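Local coordinates for quinone oxidoreductase (Thermus thermophilus, PDB 1IZ0), which binds NADPH and probably uses it to reduce quinones, as a member of the medium-chain dehydrogenase/reductase superfamily, at residues A[68-73]-A[92-97]. Residues are numbered along the deposited sequence; the frame is centred on the assembly and turned at random.
Sequences EGRRYA and LLPLPE
R70 NH1 lies 3.5 Å from P94 CB where strand 70-75, in the mixed sheet of the GroES-like domain, takes short strand 93-94 as an antiparallel neighbour; its other neighbour is strand 62-67. The R70 chain runs straight from CG to NE, and CE1 of the Y72 ring sits off-centre over one face of its guanidinium. Two waters bridge where the backbones diverge: water 1 accepts from R70 NH1 and donates to L95 O, while water 2 accepts from R70 NE and L95 N and donates to R71 O. R71 sets its aliphatic part against L95, R71 CG lying 3.6 Å from L95 CD1, and sends its guanidinium on to a salt bridge with E33. The Y72 ring meets L92 CB through CD1 (3.9 Å), with L92 CD1 over one face; at its edge, near the ring plane, lie L93 O and P94 N. A73 CB touches L95 CD2 at 3.9 Å. L95 CG stands anti to its own carbonyl carbon (chi1 -56°), which puts it beside R71 O and A73 N; CD1 then goes to R71 and CD2 to A73. An alanine at L95 would probably leave R71 CG and A73 CB without these methyl contacts, opening a gap beside the strand. A73 and L93 form the hydrogen-bonded pair: L93 N donates to A73 O (2.9 Å), and A73 N reaches a lone pair of L93 O at 3.0 Å, with an N-H...O angle of 165°.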
ATOM      1  N   GLU A  68      25.209  -5.760   6.131  1.00 33.83           N
ATOM      2  CA  GLU A  68      26.589  -5.714   5.664  1.00 33.00           C
ATOM      3  C   GLU A  68      26.831  -4.491   4.790  1.00 33.17           C
ATOM      4  O   GLU A  68      27.266  -4.608   3.645  1.00 35.08           O
ATOM      5  CB  GLU A  68      26.927  -6.993   4.889  1.00 33.65           C
ATOM      6  N   GLY A  69      26.531  -3.316   5.330  1.00 33.02           N
ATOM      7  CA  GLY A  69      26.748  -2.083   4.590  1.00 33.04           C
ATOM      8  C   GLY A  69      25.775  -1.720   3.480  1.00 33.08           C
ATOM      9  O   GLY A  69      25.802  -0.588   2.987  1.00 34.36           O
ATOM     10  N   ARG A  70      24.909  -2.645   3.080  1.00 32.09           N
ATOM     11  CA  ARG A  70      23.958  -2.350   2.006  1.00 29.81           C
ATOM     12  C   ARG A  70      22.504  -2.252   2.489  1.00 28.76           C
ATOM     13  O   ARG A  70      22.039  -3.096   3.252  1.00 28.16           O
ATOM     14  CB  ARG A  70      24.068  -3.413   0.909  1.00 29.72           C
ATOM     15  CG  ARG A  70      23.328  -3.035  -0.360  1.00 30.20           C
ATOM     16  CD  ARG A  70      23.420  -4.118  -1.426  1.00 31.15           C
ATOM     17  NE  ARG A  70      22.714  -3.726  -2.645  1.00 30.17           N
ATOM     18  CZ  ARG A  70      22.581  -4.506  -3.711  1.00 30.83           C
ATOM     19  NH1 ARG A  70      21.925  -4.068  -4.776  1.00 32.32           N
ATOM     20  NH2 ARG A  70      23.103  -5.727  -3.711  1.00 31.89           N
ATOM     21  N   ARG A  71      21.792  -1.227   2.025  1.00 27.41           N
ATOM     22  CA  ARG A  71      20.398  -1.014   2.410  1.00 26.12           C
ATOM     23  C   ARG A  71      19.385  -1.759   1.532  1.00 25.43           C
ATOM     24  O   ARG A  71      19.462  -1.734   0.298  1.00 24.00           O
ATOM     25  CB  ARG A  71      20.078   0.480   2.395  1.00 29.07           C
ATOM     26  CG  ARG A  71      18.629   0.818   2.742  1.00 30.03           C
ATOM     27  CD  ARG A  71      18.458   2.325   2.840  1.00 32.15           C
ATOM     28  NE  ARG A  71      19.343   2.886   3.854  1.00 33.50           N
ATOM     29  CZ  ARG A  71      19.885   4.098   3.785  1.00 37.02           C
ATOM     30  NH1 ARG A  71      19.634   4.883   2.741  1.00 37.73           N
ATOM     31  NH2 ARG A  71      20.682   4.527   4.757  1.00 34.98           N
ATOM     32  N   TYR A  72      18.425  -2.401   2.189  1.00 23.26           N
ATOM     33  CA  TYR A  72      17.386  -3.176   1.519  1.00 22.14           C
ATOM     34  C   TYR A  72      16.023  -2.864   2.120  1.00 22.27           C
ATOM     35  O   TYR A  72      15.924  -2.362   3.243  1.00 21.98           O
ATOM     36  CB  TYR A  72      17.621  -4.674   1.721  1.00 22.33           C
ATOM     37  CG  TYR A  72      18.887  -5.240   1.123  1.00 22.85           C
ATOM     38  CD1 TYR A  72      18.925  -5.654  -0.206  1.00 23.82           C
ATOM     39  CD2 TYR A  72      20.031  -5.411   1.903  1.00 21.74           C
ATOM     40  CE1 TYR A  72      20.073  -6.236  -0.749  1.00 23.73           C
ATOM     41  CE2 TYR A  72      21.185  -5.992   1.375  1.00 23.41           C
ATOM     42  CZ  TYR A  72      21.196  -6.406   0.048  1.00 24.96           C
ATOM     43  OH  TYR A  72      22.316  -7.020  -0.472  1.00 25.91           O
ATOM     44  N   ALA A  73      14.978  -3.182   1.363  1.00 20.89           N
ATOM     45  CA  ALA A  73      13.604  -3.011   1.818  1.00 20.78           C
ATOM     46  C   ALA A  73      13.091  -4.442   1.933  1.00 20.85           C
ATOM     47  O   ALA A  73      13.574  -5.329   1.226  1.00 20.98           O
ATOM     48  CB  ALA A  73      12.784  -2.243   0.792  1.00 18.52           C
ATOM     49  N   LEU A  92      14.750  -9.986   0.409  1.00 29.46           N
ATOM     50  CA  LEU A  92      15.452  -8.706   0.332  1.00 28.82           C
ATOM     51  C   LEU A  92      15.212  -8.001  -0.989  1.00 29.86           C
ATOM     52  O   LEU A  92      15.282  -8.606  -2.055  1.00 30.77           O
ATOM     53  CB  LEU A  92      16.954  -8.905   0.531  1.00 26.88           C
ATOM     54  CG  LEU A  92      17.349  -9.450   1.900  1.00 26.62           C
ATOM     55  CD1 LEU A  92      18.840  -9.754   1.915  1.00 27.80           C
ATOM     56  CD2 LEU A  92      16.983  -8.438   2.978  1.00 23.95           C
ATOM     57  N   LEU A  93      14.946  -6.707  -0.911  1.00 31.32           N
ATOM     58  CA  LEU A  93      14.682  -5.905  -2.095  1.00 31.81           C
ATOM     59  C   LEU A  93      15.751  -4.815  -2.246  1.00 31.66           C
ATOM     60  O   LEU A  93      15.798  -3.875  -1.453  1.00 32.34           O
ATOM     61  CB  LEU A  93      13.287  -5.287  -1.964  1.00 33.45           C
ATOM     62  CG  LEU A  93      12.651  -4.628  -3.182  1.00 36.29           C
ATOM     63  CD1 LEU A  93      13.235  -3.245  -3.391  1.00 39.39           C
ATOM     64  CD2 LEU A  93      12.870  -5.520  -4.402  1.00 39.18           C
ATOM     65  N   PRO A  94      16.622  -4.932  -3.268  1.00 31.12           N
ATOM     66  CA  PRO A  94      17.690  -3.956  -3.523  1.00 30.70           C
ATOM     67  C   PRO A  94      17.111  -2.584  -3.851  1.00 28.60           C
ATOM     68  O   PRO A  94      16.105  -2.474  -4.559  1.00 27.93           O
ATOM     69  CB  PRO A  94      18.438  -4.554  -4.721  1.00 30.84           C
ATOM     70  CG  PRO A  94      18.112  -6.000  -4.666  1.00 31.54           C
ATOM     71  CD  PRO A  94      16.663  -6.004  -4.276  1.00 32.34           C
ATOM     72  N   LEU A  95      17.759  -1.542  -3.350  1.00 27.77           N
ATOM     73  CA  LEU A  95      17.300  -0.177  -3.574  1.00 27.67           C
ATOM     74  C   LEU A  95      18.296   0.612  -4.403  1.00 27.21           C
ATOM     75  O   LEU A  95      19.488   0.310  -4.402  1.00 26.73           O
ATOM     76  CB  LEU A  95      17.091   0.520  -2.229  1.00 25.49           C
ATOM     77  CG  LEU A  95      16.129  -0.179  -1.264  1.00 25.72           C
ATOM     78  CD1 LEU A  95      16.217   0.453   0.108  1.00 27.09           C
ATOM     79  CD2 LEU A  95      14.717  -0.083  -1.798  1.00 25.85           C
ATOM     80  N   PRO A  96      17.818   1.636  -5.130  1.00 28.51           N
ATOM     81  CA  PRO A  96      18.708   2.460  -5.954  1.00 29.03           C
ATOM     82  C   PRO A  96      19.550   3.320  -5.024  1.00 28.71           C
ATOM     83  O   PRO A  96      19.074   3.732  -3.968  1.00 27.77           O
ATOM     84  CB  PRO A  96      17.743   3.321  -6.772  1.00 29.38           C
ATOM     85  CG  PRO A  96      16.443   2.571  -6.716  1.00 31.87           C
ATOM     86  CD  PRO A  96      16.415   2.040  -5.317  1.00 28.09           C
ATOM     87  N   GLU A  97      20.790   3.593  -5.412  1.00 28.97           N
ATOM     88  CA  GLU A  97      21.669   4.424  -4.601  1.00 28.71           C
ATOM     89  C   GLU A  97      21.018   5.773  -4.345  1.00 28.50           C
ATOM     90  O   GLU A  97      20.419   6.358  -5.245  1.00 28.37           O
ATOM     91  CB  GLU A  97      23.000   4.636  -5.325  1.00 31.50           C
ATOM     92  CG  GLU A  97      23.816   3.374  -5.449  1.00 34.57           C
ATOM     93  CD  GLU A  97      24.300   2.891  -4.101  1.00 36.96           C
ATOM     94  OE1 GLU A  97      24.380   1.657  -3.896  1.00 37.43           O
ATOM     95  OE2 GLU A  97      24.607   3.759  -3.247  1.00 37.90           O
TER
HETATM   96  O   HOH W   1      20.733  -1.658  -5.664  1.00 30.37           O
HETATM   97  O   HOH W   2      20.681  -1.762  -2.231  1.00 33.57           O